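Local coordinates for beta-hydroxyacyl-(Acyl-carrier-protein) dehydratase FabA/FabZ (Xenorhabdus doucetiae, PDB 6QSR) that acts as ApeP, one half of the hotdog-family dehydratase heterocomplex ApeI:P that carries out dehydration in the biosynthesis of aryl polyene pigments, at the interface of chains B and A. Residues are numbered along the deposited sequence; one frame, centred on the assembly and turned at random. Chains: chain A, Beta-hydroxyacyl-(Acyl-carrier-protein) dehydratase FabA/FabZ; chain B, AMP-dependent synthetase and ligase.

Contact 1: the interface of chains B and A. Residues chain B 28, 42, 46; chain A 67, 77-78, 80-81.
B:Asp46 and A:Trp77 meet because the first torsions of both residues carry their polar groups to the partner chain: the carboxylate carbon CG of B:Asp46 lies trans to its own backbone nitrogen (chi1 -166°), while the indole of A:Trp77 is folded between its backbone nitrogen and carbonyl carbon (chi1 58°). The setting is the heterodimer interface of two hotdog-fold dehydratase subunits, ApeP as chain A and ApeI as chain B, and it illustrates how a directed polar bond can be set into a largely apolar seam. The indole NE1 of A:Trp77 donates a hydrogen bond of 2.8 Å to carboxylate oxygen OD1 of B:Asp46. The acceptor sits at the edge of the indole, nearly in its plane, and offers its anti lone pair, the one turned away from OD2; the carboxylate is tilted 52° against the ring. OD1 of B:Asp46 also lies beyond the rim of the A:Phe78 ring and out of its plane, 3.6 Å from CE2 of A:Phe78, a neighbour that could limit its access to water.

Further along the seam, B:Trp28 reaches in with the far corner of its benzo ring. Its CH2 lies 3.8 Å from CE1 of A:Phe78, which approaches in the indole plane at the rim, and the adjoining CZ3 meets CE1 of A:Phe67. Within chain A, CB of A:Phe67 lies over one face of the A:Phe78 ring, towards its rim, so A:Phe67 both touches B:Trp28 and supports the A:Phe78 ring.

B:Val42, on helix 41-56, sends its two methyls to different partners. CG2 points to CD1 of A:Phe78 at 3.8 Å, whereas CG1 packs against CB and the bent chain of A:Glu81 on helix 79-97. The terminal methyl CD1 of A:Ile80 touches the base of the valine, 3.8 Å from CA of B:Val42.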
loop_
_atom_site.group_PDB
_atom_site.type_symbol
_atom_site.label_atom_id
_atom_site.label_comp_id
_atom_site.label_asym_id
_atom_site.label_seq_id
_atom_site.Cartn_x
_atom_site.Cartn_y
_atom_site.Cartn_z
ATOM N N TRP B 28 -6.837 8.204 -5.721
ATOM C CA TRP B 28 -6.623 6.877 -5.115
ATOM C C TRP B 28 -7.768 5.882 -5.328
ATOM O O TRP B 28 -7.533 4.679 -5.415
ATOM C CB TRP B 28 -6.419 7.005 -3.600
ATOM C CG TRP B 28 -5.178 7.713 -3.183
ATOM C CD1 TRP B 28 -5.084 8.968 -2.659
ATOM C CD2 TRP B 28 -3.845 7.199 -3.242
ATOM N NE1 TRP B 28 -3.770 9.268 -2.382
ATOM C CE2 TRP B 28 -2.990 8.197 -2.727
ATOM C CE3 TRP B 28 -3.293 5.987 -3.671
ATOM C CZ2 TRP B 28 -1.601 8.024 -2.641
ATOM C CZ3 TRP B 28 -1.910 5.811 -3.582
ATOM C CH2 TRP B 28 -1.085 6.827 -3.072
ATOM N N VAL B 42 -1.599 1.816 1.229
ATOM C CA VAL B 42 -0.460 2.674 0.886
ATOM C C VAL B 42 -0.753 4.184 0.927
ATOM O O VAL B 42 0.138 4.966 1.234
ATOM C CB VAL B 42 0.152 2.276 -0.475
ATOM C CG1 VAL B 42 -0.732 2.699 -1.651
ATOM C CG2 VAL B 42 1.559 2.835 -0.630
ATOM N N ASP B 46 1.176 7.003 2.870
ATOM C CA ASP B 46 1.622 8.168 2.099
ATOM C C ASP B 46 1.368 9.484 2.857
ATOM O O ASP B 46 2.266 10.305 2.973
ATOM C CB ASP B 46 0.970 8.175 0.705
ATOM C CG ASP B 46 1.635 9.148 -0.259
ATOM O OD1 ASP B 46 2.793 8.912 -0.658
ATOM O OD2 ASP B 46 0.994 10.142 -0.641
ATOM N N PHE A 67 2.800 8.523 -8.936
ATOM C CA PHE A 67 3.266 8.341 -7.556
ATOM C C PHE A 67 4.709 8.808 -7.302
ATOM O O PHE A 67 5.226 8.639 -6.189
ATOM C CB PHE A 67 3.099 6.868 -7.165
ATOM C CG PHE A 67 1.764 6.305 -7.547
ATOM C CD1 PHE A 67 0.639 6.581 -6.781
ATOM C CD2 PHE A 67 1.614 5.557 -8.709
ATOM C CE1 PHE A 67 -0.609 6.093 -7.146
ATOM C CE2 PHE A 67 0.365 5.068 -9.087
ATOM C CZ PHE A 67 -0.745 5.336 -8.298
ATOM N N TRP A 77 7.980 3.549 0.553
ATOM C CA TRP A 77 6.755 2.979 1.119
ATOM C C TRP A 77 5.780 2.374 0.106
ATOM O O TRP A 77 4.983 1.493 0.466
ATOM C CB TRP A 77 6.037 3.979 2.038
ATOM C CG TRP A 77 5.634 5.294 1.431
ATOM C CD1 TRP A 77 4.480 5.568 0.762
ATOM C CD2 TRP A 77 6.356 6.530 1.513
ATOM N NE1 TRP A 77 4.456 6.884 0.394
ATOM C CE2 TRP A 77 5.591 7.502 0.847
ATOM C CE3 TRP A 77 7.594 6.901 2.063
ATOM C CZ2 TRP A 77 6.008 8.839 0.718
ATOM C CZ3 TRP A 77 8.010 8.236 1.941
ATOM C CH2 TRP A 77 7.216 9.185 1.275
ATOM N N PHE A 78 5.875 2.780 -1.161
ATOM C CA PHE A 78 5.122 2.112 -2.239
ATOM C C PHE A 78 5.509 0.636 -2.475
ATOM O O PHE A 78 4.792 -0.081 -3.171
ATOM C CB PHE A 78 5.197 2.914 -3.549
ATOM C CG PHE A 78 4.353 4.141 -3.532
ATOM C CD1 PHE A 78 3.025 4.085 -3.923
ATOM C CD2 PHE A 78 4.858 5.349 -3.062
ATOM C CE1 PHE A 78 2.227 5.213 -3.867
ATOM C CE2 PHE A 78 4.066 6.483 -3.006
ATOM C CZ PHE A 78 2.743 6.418 -3.414
ATOM N N ILE A 80 5.117 -1.690 -0.341
ATOM C CA ILE A 80 4.015 -2.502 0.175
ATOM C C ILE A 80 2.893 -2.692 -0.845
ATOM O O ILE A 80 2.318 -3.785 -0.924
ATOM C CB ILE A 80 3.429 -2.000 1.517
ATOM C CG1 ILE A 80 2.872 -0.576 1.428
ATOM C CG2 ILE A 80 4.491 -2.090 2.593
ATOM C CD1 ILE A 80 1.421 -0.451 1.831
ATOM N N GLU A 81 2.613 -1.657 -1.639
ATOM C CA GLU A 81 1.570 -1.725 -2.667
ATOM C C GLU A 81 2.006 -2.556 -3.873
ATOM O O GLU A 81 1.195 -3.273 -4.445
ATOM C CB GLU A 81 1.147 -0.325 -3.132
ATOM C CG GLU A 81 -0.024 -0.290 -4.125
ATOM C CD GLU A 81 -1.331 -0.855 -3.577
ATOM O OE1 GLU A 81 -1.468 -0.986 -2.344
ATOM O OE2 GLU A 81 -2.237 -1.171 -4.379
#

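Contact 2: the interface of chains B and A. Residues chain B 45, 49, 62-63; chain A 76-77, 114, 116, 118.
B:Met49 covers one face and B:Phe62 meets the edge of the six-membered part of the A:Trp77 indole by apolar packing, on a part of the hotdog heterodimer seam where a strand and a helix of ApeI converge on ApeP. The methionine crosses the ring obliquely: its CG stands over one face, towards the rim and 3.7 Å from the ring centroid, in a CH-pi contact. The chain then bends at chi2 (-63°) and chi3, which turns the methyl CE back to the same ring, 3.8 Å from CZ3 of A:Trp77. B:Phe62 uses a different approach, with its CB in the indole plane at the edge, 3.6 Å from CE3 of A:Trp77. Its phenyl ring, swung trans to the backbone nitrogen (chi1 175°), receives CB of A:Trp77 over the centre of one face. The same face, towards its CE2 rim, also lies against the backbone between A:Gly76 and A:Trp77, CE2 being 3.4 Å from N of A:Trp77. At the root of the indole, the branch methyl CG2 of B:Ile45 packs 3.7 Å from CB of A:Trp77.

Hydrogen bonding lies on the other side of B:Phe62, between strands 61-70 of chain B and 107-116 of chain A. The backbone N of A:Cys116 donates to O of B:Ser63 at 2.9 Å, a main-chain link independent of the serine side chain. Within chain A, the thiol SG of A:Cys116 donates to the carbonyl O of A:Val118 at 2.8 Å, in the carbonyl plane; unusually short for a thiol, this bond may help to set the thiol's direction, while CB of the cysteine borders CE2 of B:Phe62.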
loop_
_atom_site.group_PDB
_atom_site.type_symbol
_atom_site.label_atom_id
_atom_site.label_comp_id
_atom_site.label_asym_id
_atom_site.label_seq_id
_atom_site.Cartn_x
_atom_site.Cartn_y
_atom_site.Cartn_z
ATOM N N ILE B 45 -0.407 5.341 4.453
ATOM C CA ILE B 45 1.026 5.478 4.769
ATOM C C ILE B 45 1.589 6.752 4.116
ATOM O O ILE B 45 2.355 7.497 4.754
ATOM C CB ILE B 45 1.816 4.220 4.363
ATOM C CG1 ILE B 45 1.351 3.027 5.209
ATOM C CG2 ILE B 45 3.317 4.414 4.567
ATOM C CD1 ILE B 45 1.586 1.692 4.562
ATOM N N MET B 49 3.491 9.933 6.023
ATOM C CA MET B 49 4.810 10.435 5.623
ATOM C C MET B 49 4.820 11.921 5.231
ATOM O O MET B 49 5.798 12.607 5.511
ATOM C CB MET B 49 5.388 9.579 4.500
ATOM C CG MET B 49 5.654 8.139 4.917
ATOM S SD MET B 49 6.891 7.931 6.214
ATOM C CE MET B 49 8.185 9.023 5.616
ATOM N N PHE B 62 12.226 7.946 4.791
ATOM C CA PHE B 62 11.641 6.643 5.053
ATOM C C PHE B 62 12.685 5.525 5.150
ATOM O O PHE B 62 13.587 5.450 4.315
ATOM C CB PHE B 62 10.651 6.301 3.939
ATOM C CG PHE B 62 10.081 4.919 4.049
ATOM C CD1 PHE B 62 9.184 4.618 5.061
ATOM C CD2 PHE B 62 10.431 3.926 3.145
ATOM C CE1 PHE B 62 8.653 3.345 5.182
ATOM C CE2 PHE B 62 9.904 2.649 3.268
ATOM C CZ PHE B 62 9.005 2.360 4.279
ATOM N N SER B 63 12.530 4.646 6.144
ATOM C CA SER B 63 13.378 3.461 6.294
ATOM C C SER B 63 12.591 2.142 6.270
ATOM O O SER B 63 12.909 1.238 5.494
ATOM C CB SER B 63 14.186 3.549 7.588
ATOM O OG SER B 63 15.123 2.502 7.645
ATOM N N GLY A 76 9.899 4.882 -1.083
ATOM C CA GLY A 76 10.100 3.514 -0.617
ATOM C C GLY A 76 8.881 2.798 -0.083
ATOM O O GLY A 76 8.765 1.591 -0.233
ATOM N N TRP A 77 7.980 3.549 0.553
ATOM C CA TRP A 77 6.755 2.979 1.119
ATOM C C TRP A 77 5.780 2.374 0.106
ATOM O O TRP A 77 4.983 1.493 0.466
ATOM C CB TRP A 77 6.037 3.979 2.038
ATOM C CG TRP A 77 5.634 5.294 1.431
ATOM C CD1 TRP A 77 4.480 5.568 0.762
ATOM C CD2 TRP A 77 6.356 6.530 1.513
ATOM N NE1 TRP A 77 4.456 6.884 0.394
ATOM C CE2 TRP A 77 5.591 7.502 0.847
ATOM C CE3 TRP A 77 7.594 6.901 2.063
ATOM C CZ2 TRP A 77 6.008 8.839 0.718
ATOM C CZ3 TRP A 77 8.010 8.236 1.941
ATOM C CH2 TRP A 77 7.216 9.185 1.275
ATOM N N VAL A 114 8.641 -4.419 6.798
ATOM C CA VAL A 114 8.861 -4.015 5.418
ATOM C C VAL A 114 10.011 -3.007 5.457
ATOM O O VAL A 114 9.803 -1.829 5.697
ATOM C CB VAL A 114 7.575 -3.485 4.758
ATOM C CG1 VAL A 114 7.835 -3.140 3.297
ATOM C CG2 VAL A 114 6.470 -4.527 4.893
ATOM N N CYS A 116 13.370 -1.137 3.848
ATOM C CA CYS A 116 13.891 -0.654 2.574
ATOM C C CYS A 116 15.332 -0.180 2.770
ATOM O O CYS A 116 15.623 0.525 3.725
ATOM C CB CYS A 116 12.996 0.483 2.061
ATOM S SG CYS A 116 13.064 0.790 0.281
ATOM N N VAL A 118 16.780 1.829 0.683
ATOM C CA VAL A 118 16.790 3.211 0.187
ATOM C C VAL A 118 15.473 3.912 0.508
ATOM O O VAL A 118 14.442 3.251 0.638
ATOM C CB VAL A 118 17.069 3.282 -1.335
ATOM C CG1 VAL A 118 18.479 2.784 -1.630
ATOM C CG2 VAL A 118 16.056 2.495 -2.145
#

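Contact 1 and contact 2 have centres about 9 Å apart and form one continuous strip of the ApeI:P interface. They share A:Trp77, whose pyrrole N-H serves contact 1 while its benzo ring serves contact 2. On chain B, helix 41-56 contributes to both; on chain A, the 3-10 helix 76-78 does so. Contact 1 then extends to helix 79-97 of ApeP, whereas contact 2 leads to strands of both subunits. The strip thus places helix packing beside a main-chain bond between strands 61-70 of chain B and 107-116 of chain A, an arrangement consistent with the heterocomplex being the assembled dehydratase.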